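Local coordinates for 2-hydroxyhepta-2,4-diene-1, 7-dioateisomerase (Mycobacterium abscessus, PDB 3R6O), which probably isomerises a 2-hydroxyhepta-2,4-diene-1,7-dioate-type substrate, as a magnesium-binding member of the fumarylacetoacetate hydrolase (FAH) family, at residues A[152-158]-A[188-194]; A[298-304]-A[315-320]; A[172-177]-A[262-266]. All coordinates share one frame; numbering follows the deposited sequence.

How the contacts relate
In this FAH-family chain, a strand pair carrying metal-site residues packs against a hairpin of another sheet. Contact 1 (152-158 with 188-194) is the strand pair at the magnesium site: it supplies D189, whose side chain is about 3 Å from the metal. Contact 2 (298-304 with 315-320) is a hairpin whose centre lies about 12 Å from that of contact 1, and the two touch: L298 N is 2.8 Å from L155 O, a probable hydrogen bond, and L298 also packs on Y157. Contact 3 (172-177 with 262-266) lies away from the annotated sites, its centre about 29 Å from that of contact 1 and about 36 Å from that of contact 2.

Contact 1 (A[152-158]-A[188-194]); sequences SHALDYE and NDITARD
Part of the magnesium site of this FAH-family protein sits on an antiparallel strand pair, in which D156 and T191 form a hydrogen-bonded pair and L155 and A192 the adjoining non-hydrogen-bonded one. D156 N donates to T191 O over 2.7 Å and T191 N returns a bond to D156 O; toward the helix that starts at R193, R193 N continues the pairing to A154 O. D189 completes the metal site of this entry with E160; E158 is a magnesium-binding residue too, although no metal is bound to it in this chain. The side chains of E158 and D189 run side by side and point the same way, with E158 OE1 3.1 Å from D189 OD2. K134 and K214 form salt bridges to D189, which probably offset the gathered negative charge. R193 joins D156 and E158 in a salt-bridge network, meeting both at the edge of its guanidinium. R193 NE, at 2.7 Å, uses the anti lone pair of D156 OD2, while NH2 reaches the same oxygen from above the carboxylate plane; carboxylate and guanidinium planes are 80° apart. R193 NH2 also makes a nearly straight 3.0 Å bond to E158 OE2. On the sheet face that carries L155 and A192, L155 CD1 presses on I190 CG2 at a tight 3.4 Å. N188 OD1 accepts a hydrogen bond from E158 N. At the far end D194 CG sits between its own backbone N and carbonyl carbon (chi1 52°), which turns the carboxylate back to 152-158: D194 OD1 receives S152 OG at 2.7 Å through its syn lone pair, and OD2 receives H153 N.

Contact 2 (A[298-304]-A[315-320]); sequences LRPGDVI and RLPVHD
G301 N donates to V318 O over 2.9 Å, and V318 N answers with an equally long bond to D302 O. Farther along, I304 and L316 exchange two backbone bonds as a hydrogen-bonded pair, the shorter being L316 N to I304 O at 2.8 Å. Between these rungs lies the non-hydrogen-bonded pair V303 and P317. The type II turn from R299 to D302 is braced by a salt bridge between those two side chains: D302 OD2 accepts R299 N from above its carboxylate plane and R299 NE, at 3.1 Å, on its syn lone pair, while N245 binds OD1. A water links L298 O and D320 OD1. In the packing, R315 runs out extended from CG to NE, which lays one face of its guanidinium over V303 CG1, 3.6 Å from R315 NE. On the buried side, V318 CG2 meets I304 CD1 at 4.0 Å and V318 CG1 approaches L298 CB. P300 CD rests 3.5 Å from D320 OD2. The arrangement is a beta hairpin of strands 303-308 and 312-320, with the type II turn leading into its first strand, within the five-stranded mixed sheet of the FAH-family domain.

Contact 3 (A[172-177]-A[262-266]); sequences IERSQA and AEVVE
R174 reaches from the loop at 172-177 to two glutamates on helix 261-269, and each part of its side chain finds something there. R174 CB lies 3.7 Å from E266 OE2. R174 CG stands anti to the backbone N (chi1 -155°), which carries the chain across the helix surface, and it comes 4.0 Å from A262 CB. At CD the nearest neighbours are E266 OE1 and E263 CG, about equally distant. A bend at chi3 (-57°) then turns the guanidinium in between the two acids. R174 NE and R174 NH2 both lie 2.9 Å from E266 OE1, and the NH2 contact is a salt bridge; the guanidinium and carboxylate planes are 90° apart. R174 NH1 ends 3.2 Å from E263 OE2. That oxygen sits well out of the guanidinium plane, so this salt bridge works through charge without an N-H aimed at it. E263 CG covers one face of the guanidinium, while E263 OE1 accepts from G260 N, just before the helix. The backbone N of R174 is buried with no partner in the model. Deeper in, the contact turns apolar: I172 CD1 meets V265 CG1 at 3.6 Å, and A177 CB fits against V265 CB and A262. A water donates to I172 O and E266 O, bridging loop and helix, while S269, one turn along from V265, binds I172 N. The loop, which connects strand 155-165 to strand 181-192, is thereby fastened along one flank of helix 261-269, with F235 touching A262 and H180 touching I172.

Contact 1 (A[152-158]-A[188-194])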
loop_
_atom_site.group_PDB
_atom_site.type_symbol
_atom_site.label_atom_id
_atom_site.label_comp_id
_atom_site.label_asym_id
_atom_site.label_seq_id
_atom_site.Cartn_x
_atom_site.Cartn_y
_atom_site.Cartn_z
ATOM N N SER A 152 -8.516 -19.982 5.063
ATOM C CA SER A 152 -8.932 -19.420 6.337
ATOM C C SER A 152 -10.215 -20.025 6.842
ATOM O O SER A 152 -11.203 -20.155 6.110
ATOM C CB SER A 152 -9.090 -17.891 6.273
ATOM O OG SER A 152 -9.543 -17.403 7.531
ATOM N N HIS A 153 -10.184 -20.365 8.121
ATOM C CA HIS A 153 -11.338 -20.862 8.858
ATOM C C HIS A 153 -11.633 -19.926 10.049
ATOM O O HIS A 153 -12.298 -20.309 11.004
ATOM C CB HIS A 153 -11.013 -22.265 9.378
ATOM C CG HIS A 153 -10.947 -23.316 8.309
ATOM N ND1 HIS A 153 -9.897 -23.413 7.420
ATOM C CD2 HIS A 153 -11.770 -24.356 8.033
ATOM C CE1 HIS A 153 -10.096 -24.442 6.612
ATOM N NE2 HIS A 153 -11.220 -25.039 6.971
ATOM N N ALA A 154 -11.155 -18.683 9.975
ATOM C CA ALA A 154 -11.351 -17.736 11.074
ATOM C C ALA A 154 -11.415 -16.333 10.530
ATOM O O ALA A 154 -10.577 -15.508 10.857
ATOM C CB ALA A 154 -10.228 -17.867 12.105
ATOM N N LEU A 155 -12.423 -16.074 9.697
ATOM C CA LEU A 155 -12.611 -14.778 9.074
ATOM C C LEU A 155 -13.422 -13.846 9.956
ATOM O O LEU A 155 -14.582 -14.148 10.312
ATOM C CB LEU A 155 -13.311 -14.917 7.710
ATOM C CG LEU A 155 -13.276 -13.660 6.826
ATOM C CD1 LEU A 155 -11.857 -13.361 6.415
ATOM C CD2 LEU A 155 -14.204 -13.832 5.610
ATOM N N ASP A 156 -12.804 -12.721 10.324
ATOM C CA ASP A 156 -13.441 -11.765 11.212
ATOM C C ASP A 156 -13.860 -10.464 10.495
ATOM O O ASP A 156 -13.283 -10.077 9.479
ATOM C CB ASP A 156 -12.517 -11.449 12.389
ATOM C CG ASP A 156 -13.262 -11.318 13.693
ATOM O OD1 ASP A 156 -14.502 -11.234 13.664
ATOM O OD2 ASP A 156 -12.591 -11.304 14.766
ATOM N N TYR A 157 -14.830 -9.796 11.102
ATOM C CA TYR A 157 -15.377 -8.495 10.712
ATOM C C TYR A 157 -14.934 -7.413 11.706
ATOM O O TYR A 157 -14.716 -7.683 12.895
ATOM C CB TYR A 157 -16.925 -8.574 10.662
ATOM C CG TYR A 157 -17.476 -9.108 11.970
ATOM C CD1 TYR A 157 -17.756 -8.247 13.030
ATOM C CD2 TYR A 157 -17.602 -10.483 12.184
ATOM C CE1 TYR A 157 -18.207 -8.752 14.282
ATOM C CE2 TYR A 157 -18.048 -11.007 13.421
ATOM C CZ TYR A 157 -18.334 -10.130 14.477
ATOM O OH TYR A 157 -18.797 -10.629 15.704
ATOM N N GLU A 158 -14.785 -6.188 11.198
ATOM C CA GLU A 158 -14.393 -5.047 12.004
ATOM C C GLU A 158 -14.952 -3.783 11.367
ATOM O O GLU A 158 -14.322 -3.257 10.455
ATOM C CB GLU A 158 -12.894 -4.917 12.024
ATOM C CG GLU A 158 -12.153 -6.124 12.510
ATOM C CD GLU A 158 -10.664 -5.874 12.620
ATOM O OE1 GLU A 158 -10.059 -5.424 11.669
ATOM O OE2 GLU A 158 -10.078 -6.130 13.687
ATOM N N ASN A 188 -15.000 -1.710 6.416
ATOM C CA ASN A 188 -14.718 -2.924 7.274
ATOM C C ASN A 188 -13.271 -3.402 7.134
ATOM O O ASN A 188 -12.790 -3.592 6.021
ATOM C CB ASN A 188 -15.680 -4.043 6.918
ATOM C CG ASN A 188 -15.900 -5.019 8.097
ATOM O OD1 ASN A 188 -14.993 -5.727 8.491
ATOM N ND2 ASN A 188 -17.085 -4.978 8.693
ATOM N N ASP A 189 -12.537 -3.568 8.241
ATOM C CA ASP A 189 -11.213 -4.167 8.153
ATOM C C ASP A 189 -11.364 -5.688 8.339
ATOM O O ASP A 189 -11.146 -6.202 9.425
ATOM C CB ASP A 189 -10.274 -3.565 9.216
ATOM C CG ASP A 189 -8.877 -4.085 9.110
ATOM O OD1 ASP A 189 -8.598 -4.859 8.165
ATOM O OD2 ASP A 189 -8.030 -3.767 9.962
ATOM N N ILE A 190 -11.798 -6.380 7.285
ATOM C CA ILE A 190 -11.934 -7.838 7.289
ATOM C C ILE A 190 -10.551 -8.447 7.439
ATOM O O ILE A 190 -9.619 -8.076 6.704
ATOM C CB ILE A 190 -12.509 -8.402 5.956
ATOM C CG1 ILE A 190 -13.887 -7.797 5.597
ATOM C CG2 ILE A 190 -12.522 -10.009 5.965
ATOM C CD1 ILE A 190 -15.068 -8.177 6.481
ATOM N N THR A 191 -10.460 -9.446 8.303
ATOM C CA THR A 191 -9.188 -10.025 8.731
ATOM C C THR A 191 -9.352 -11.544 8.918
ATOM O O THR A 191 -10.306 -11.996 9.539
ATOM C CB THR A 191 -8.726 -9.400 10.056
ATOM O OG1 THR A 191 -8.598 -7.988 9.887
ATOM C CG2 THR A 191 -7.348 -9.974 10.480
ATOM N N ALA A 192 -8.444 -12.309 8.332
ATOM C CA ALA A 192 -8.404 -13.745 8.444
ATOM C C ALA A 192 -7.419 -13.994 9.577
ATOM O O ALA A 192 -6.213 -13.918 9.372
ATOM C CB ALA A 192 -7.905 -14.369 7.136
ATOM N N ARG A 193 -7.936 -14.259 10.774
ATOM C CA ARG A 193 -7.106 -14.178 11.979
ATOM C C ARG A 193 -6.119 -15.331 12.081
ATOM O O ARG A 193 -5.045 -15.184 12.695
ATOM C CB ARG A 193 -7.981 -14.110 13.238
ATOM C CG ARG A 193 -8.783 -12.867 13.260
ATOM C CD ARG A 193 -8.846 -12.195 14.601
ATOM N NE ARG A 193 -9.854 -11.143 14.575
ATOM C CZ ARG A 193 -9.656 -9.868 14.236
ATOM N NH1 ARG A 193 -8.448 -9.422 13.894
ATOM N NH2 ARG A 193 -10.678 -9.013 14.278
ATOM N N ASP A 194 -6.492 -16.470 11.498
ATOM C CA ASP A 194 -5.637 -17.662 11.471
ATOM C C ASP A 194 -4.491 -17.497 10.480
ATOM O O ASP A 194 -3.389 -17.943 10.733
ATOM C CB ASP A 194 -6.431 -18.934 11.203
ATOM C CG ASP A 194 -7.346 -18.876 9.953
ATOM O OD1 ASP A 194 -7.686 -17.813 9.389
ATOM O OD2 ASP A 194 -7.818 -19.975 9.598
HETATM O O HOH W 1 -6.711 -6.858 13.706
#

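Contact 2 (A[298-304]-A[315-320])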
loop_
_atom_site.group_PDB
_atom_site.type_symbol
_atom_site.label_atom_id
_atom_site.label_comp_id
_atom_site.label_asym_id
_atom_site.label_seq_id
_atom_site.Cartn_x
_atom_site.Cartn_y
_atom_site.Cartn_z
ATOM N N LEU A 298 -17.174 -15.176 10.570
ATOM C CA LEU A 298 -18.074 -15.167 9.430
ATOM C C LEU A 298 -18.231 -16.596 8.901
ATOM O O LEU A 298 -17.257 -17.332 8.793
ATOM C CB LEU A 298 -17.557 -14.230 8.355
ATOM C CG LEU A 298 -17.402 -12.772 8.816
ATOM C CD1 LEU A 298 -16.736 -11.855 7.708
ATOM C CD2 LEU A 298 -18.764 -12.247 9.247
ATOM N N ARG A 299 -19.477 -16.967 8.633
ATOM C CA ARG A 299 -19.859 -18.294 8.159
ATOM C C ARG A 299 -20.401 -18.140 6.740
ATOM O O ARG A 299 -20.939 -17.103 6.402
ATOM C CB ARG A 299 -20.946 -18.860 9.053
ATOM C CG ARG A 299 -20.508 -19.089 10.530
ATOM C CD ARG A 299 -21.736 -19.221 11.449
ATOM N NE ARG A 299 -22.524 -17.980 11.488
ATOM C CZ ARG A 299 -23.528 -17.711 12.326
ATOM N NH1 ARG A 299 -23.921 -18.571 13.283
ATOM N NH2 ARG A 299 -24.132 -16.529 12.227
ATOM N N PRO A 300 -20.226 -19.158 5.892
ATOM C CA PRO A 300 -20.910 -19.135 4.584
ATOM C C PRO A 300 -22.422 -18.870 4.679
ATOM O O PRO A 300 -23.150 -19.513 5.454
ATOM C CB PRO A 300 -20.607 -20.514 4.010
ATOM C CG PRO A 300 -20.315 -21.359 5.215
ATOM C CD PRO A 300 -19.617 -20.465 6.177
ATOM N N GLY A 301 -22.896 -17.896 3.913
ATOM C CA GLY A 301 -24.281 -17.508 3.967
ATOM C C GLY A 301 -24.660 -16.434 4.989
ATOM O O GLY A 301 -25.787 -15.932 4.954
ATOM N N ASP A 302 -23.760 -16.089 5.913
ATOM C CA ASP A 302 -23.977 -14.884 6.730
ATOM C C ASP A 302 -24.130 -13.650 5.819
ATOM O O ASP A 302 -23.543 -13.588 4.736
ATOM C CB ASP A 302 -22.801 -14.641 7.683
ATOM C CG ASP A 302 -22.861 -15.485 8.941
ATOM O OD1 ASP A 302 -23.936 -16.019 9.254
ATOM O OD2 ASP A 302 -21.813 -15.616 9.632
ATOM N N VAL A 303 -24.888 -12.670 6.290
ATOM C CA VAL A 303 -24.989 -11.358 5.657
ATOM C C VAL A 303 -24.604 -10.310 6.696
ATOM O O VAL A 303 -25.218 -10.258 7.771
ATOM C CB VAL A 303 -26.428 -11.106 5.156
ATOM C CG1 VAL A 303 -26.531 -9.710 4.476
ATOM C CG2 VAL A 303 -26.874 -12.229 4.199
ATOM N N ILE A 304 -23.556 -9.525 6.389
ATOM C CA ILE A 304 -23.141 -8.416 7.213
ATOM C C ILE A 304 -23.933 -7.168 6.828
ATOM O O ILE A 304 -23.961 -6.775 5.648
ATOM C CB ILE A 304 -21.639 -8.090 7.036
ATOM C CG1 ILE A 304 -20.774 -9.305 7.375
ATOM C CG2 ILE A 304 -21.218 -6.842 7.879
ATOM C CD1 ILE A 304 -19.405 -9.262 6.680
ATOM N N ARG A 315 -24.512 -4.004 2.872
ATOM C CA ARG A 315 -25.037 -5.383 2.955
ATOM C C ARG A 315 -24.105 -6.308 2.193
ATOM O O ARG A 315 -24.114 -6.346 0.932
ATOM C CB ARG A 315 -26.431 -5.456 2.359
ATOM C CG ARG A 315 -26.997 -6.832 2.447
ATOM C CD ARG A 315 -28.472 -6.859 2.091
ATOM N NE ARG A 315 -29.002 -8.204 2.281
ATOM C CZ ARG A 315 -28.747 -9.234 1.469
ATOM N NH1 ARG A 315 -27.980 -9.079 0.408
ATOM N NH2 ARG A 315 -29.257 -10.436 1.729
ATOM N N LEU A 316 -23.338 -7.086 2.945
ATOM C CA LEU A 316 -22.277 -7.873 2.397
ATOM C C LEU A 316 -22.526 -9.371 2.623
ATOM O O LEU A 316 -22.419 -9.867 3.770
ATOM C CB LEU A 316 -20.966 -7.467 3.056
ATOM C CG LEU A 316 -20.601 -6.005 3.267
ATOM C CD1 LEU A 316 -19.296 -5.932 4.110
ATOM C CD2 LEU A 316 -20.457 -5.261 1.924
ATOM N N PRO A 317 -22.894 -10.092 1.551
ATOM C CA PRO A 317 -23.055 -11.543 1.692
ATOM C C PRO A 317 -21.694 -12.230 1.795
ATOM O O PRO A 317 -20.756 -11.770 1.159
ATOM C CB PRO A 317 -23.821 -11.947 0.443
ATOM C CG PRO A 317 -23.557 -10.857 -0.571
ATOM C CD PRO A 317 -23.197 -9.601 0.192
ATOM N N VAL A 318 -21.597 -13.267 2.641
ATOM C CA VAL A 318 -20.350 -14.013 2.838
ATOM C C VAL A 318 -20.405 -15.361 2.108
ATOM O O VAL A 318 -21.367 -16.092 2.233
ATOM C CB VAL A 318 -20.063 -14.270 4.344
ATOM C CG1 VAL A 318 -18.788 -15.123 4.506
ATOM C CG2 VAL A 318 -19.933 -12.914 5.094
ATOM N N HIS A 319 -19.364 -15.645 1.325
ATOM C CA HIS A 319 -19.223 -16.904 0.611
ATOM C C HIS A 319 -17.805 -17.424 0.813
ATOM O O HIS A 319 -16.847 -16.667 0.608
ATOM C CB HIS A 319 -19.410 -16.681 -0.883
ATOM C CG HIS A 319 -20.782 -16.202 -1.272
ATOM N ND1 HIS A 319 -21.744 -17.042 -1.779
ATOM C CD2 HIS A 319 -21.329 -14.965 -1.266
ATOM C CE1 HIS A 319 -22.838 -16.349 -2.050
ATOM N NE2 HIS A 319 -22.620 -15.087 -1.730
ATOM N N ASP A 320 -17.683 -18.717 1.097
ATOM C CA ASP A 320 -16.391 -19.400 1.169
ATOM C C ASP A 320 -15.959 -19.885 -0.194
ATOM O O ASP A 320 -16.770 -20.432 -0.956
ATOM C CB ASP A 320 -16.477 -20.617 2.083
ATOM C CG ASP A 320 -16.672 -20.254 3.550
ATOM O OD1 ASP A 320 -16.795 -19.062 3.876
ATOM O OD2 ASP A 320 -16.757 -21.205 4.365
HETATM O O HOH W 2 -16.417 -18.596 6.289
#

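Contact 3 (A[172-177]-A[262-266])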
loop_
_atom_site.group_PDB
_atom_site.type_symbol
_atom_site.label_atom_id
_atom_site.label_comp_id
_atom_site.label_asym_id
_atom_site.label_seq_id
_atom_site.Cartn_x
_atom_site.Cartn_y
_atom_site.Cartn_z
ATOM N N ILE A 172 1.602 16.261 9.668
ATOM C CA ILE A 172 0.424 17.113 9.753
ATOM C C ILE A 172 0.162 17.414 11.212
ATOM O O ILE A 172 0.121 16.508 12.038
ATOM C CB ILE A 172 -0.798 16.422 9.157
ATOM C CG1 ILE A 172 -0.532 16.057 7.697
ATOM C CG2 ILE A 172 -2.104 17.270 9.310
ATOM C CD1 ILE A 172 -1.615 15.236 7.110
ATOM N N GLU A 173 -0.002 18.694 11.525
ATOM C CA GLU A 173 -0.261 19.100 12.893
ATOM C C GLU A 173 -1.755 18.835 13.179
ATOM O O GLU A 173 -2.625 18.972 12.286
ATOM C CB GLU A 173 0.158 20.574 13.071
ATOM C CG GLU A 173 0.831 20.937 14.414
ATOM C CD GLU A 173 2.123 20.187 14.709
ATOM O OE1 GLU A 173 2.710 19.552 13.805
ATOM O OE2 GLU A 173 2.564 20.244 15.874
ATOM N N ARG A 174 -2.047 18.427 14.406
ATOM C CA ARG A 174 -3.402 18.142 14.852
ATOM C C ARG A 174 -4.441 19.175 14.393
ATOM O O ARG A 174 -5.454 18.803 13.833
ATOM C CB ARG A 174 -3.408 18.074 16.379
ATOM C CG ARG A 174 -4.493 17.264 16.974
ATOM C CD ARG A 174 -4.293 17.191 18.498
ATOM N NE ARG A 174 -2.969 16.623 18.810
ATOM C CZ ARG A 174 -2.671 15.908 19.896
ATOM N NH1 ARG A 174 -3.579 15.685 20.838
ATOM N NH2 ARG A 174 -1.435 15.432 20.044
ATOM N N SER A 175 -4.187 20.462 14.605
ATOM C CA SER A 175 -5.200 21.483 14.340
ATOM C C SER A 175 -5.432 21.714 12.839
ATOM O O SER A 175 -6.422 22.317 12.449
ATOM C CB SER A 175 -4.814 22.811 14.987
ATOM O OG SER A 175 -3.735 23.372 14.276
ATOM N N GLN A 176 -4.505 21.243 12.024
ATOM C CA GLN A 176 -4.585 21.284 10.569
ATOM C C GLN A 176 -5.055 19.978 9.937
ATOM O O GLN A 176 -5.313 19.958 8.754
ATOM C CB GLN A 176 -3.214 21.603 9.965
ATOM C CG GLN A 176 -2.427 22.795 10.549
ATOM C CD GLN A 176 -3.024 24.138 10.223
ATOM O OE1 GLN A 176 -4.219 24.314 10.330
ATOM N NE2 GLN A 176 -2.189 25.101 9.816
ATOM N N ALA A 177 -5.199 18.902 10.712
ATOM C CA ALA A 177 -5.670 17.613 10.183
ATOM C C ALA A 177 -6.946 17.740 9.316
ATOM O O ALA A 177 -7.050 17.114 8.270
ATOM C CB ALA A 177 -5.926 16.660 11.305
ATOM N N ALA A 262 -8.525 13.786 14.365
ATOM C CA ALA A 262 -7.410 14.694 14.161
ATOM C C ALA A 262 -6.092 14.058 14.606
ATOM O O ALA A 262 -5.096 14.117 13.902
ATOM C CB ALA A 262 -7.691 16.076 14.870
ATOM N N GLU A 263 -6.112 13.392 15.748
ATOM C CA GLU A 263 -4.931 12.733 16.286
ATOM C C GLU A 263 -4.502 11.519 15.472
ATOM O O GLU A 263 -3.308 11.212 15.409
ATOM C CB GLU A 263 -5.191 12.293 17.722
ATOM C CG GLU A 263 -5.369 13.382 18.704
ATOM C CD GLU A 263 -5.839 12.840 20.059
ATOM O OE1 GLU A 263 -7.035 12.422 20.200
ATOM O OE2 GLU A 263 -4.989 12.835 20.980
ATOM N N VAL A 264 -5.474 10.821 14.895
ATOM C CA VAL A 264 -5.226 9.752 13.895
ATOM C C VAL A 264 -4.404 10.289 12.716
ATOM O O VAL A 264 -3.333 9.764 12.411
ATOM C CB VAL A 264 -6.537 9.096 13.439
ATOM C CG1 VAL A 264 -6.336 8.183 12.201
ATOM C CG2 VAL A 264 -7.121 8.226 14.588
ATOM N N VAL A 265 -4.858 11.396 12.128
ATOM C CA VAL A 265 -4.159 11.984 10.991
ATOM C C VAL A 265 -2.742 12.440 11.372
ATOM O O VAL A 265 -1.773 12.202 10.623
ATOM C CB VAL A 265 -4.958 13.137 10.385
ATOM C CG1 VAL A 265 -4.117 13.890 9.348
ATOM C CG2 VAL A 265 -6.267 12.611 9.770
ATOM N N GLU A 266 -2.642 13.099 12.529
ATOM C CA GLU A 266 -1.369 13.474 13.115
ATOM C C GLU A 266 -0.434 12.290 13.334
ATOM O O GLU A 266 0.730 12.341 12.914
ATOM C CB GLU A 266 -1.594 14.198 14.446
ATOM C CG GLU A 266 -0.335 14.657 15.150
ATOM C CD GLU A 266 -0.624 15.301 16.492
ATOM O OE1 GLU A 266 -1.427 14.758 17.261
ATOM O OE2 GLU A 266 -0.099 16.387 16.741
HETATM O O HOH W 3 2.125 14.561 12.387
#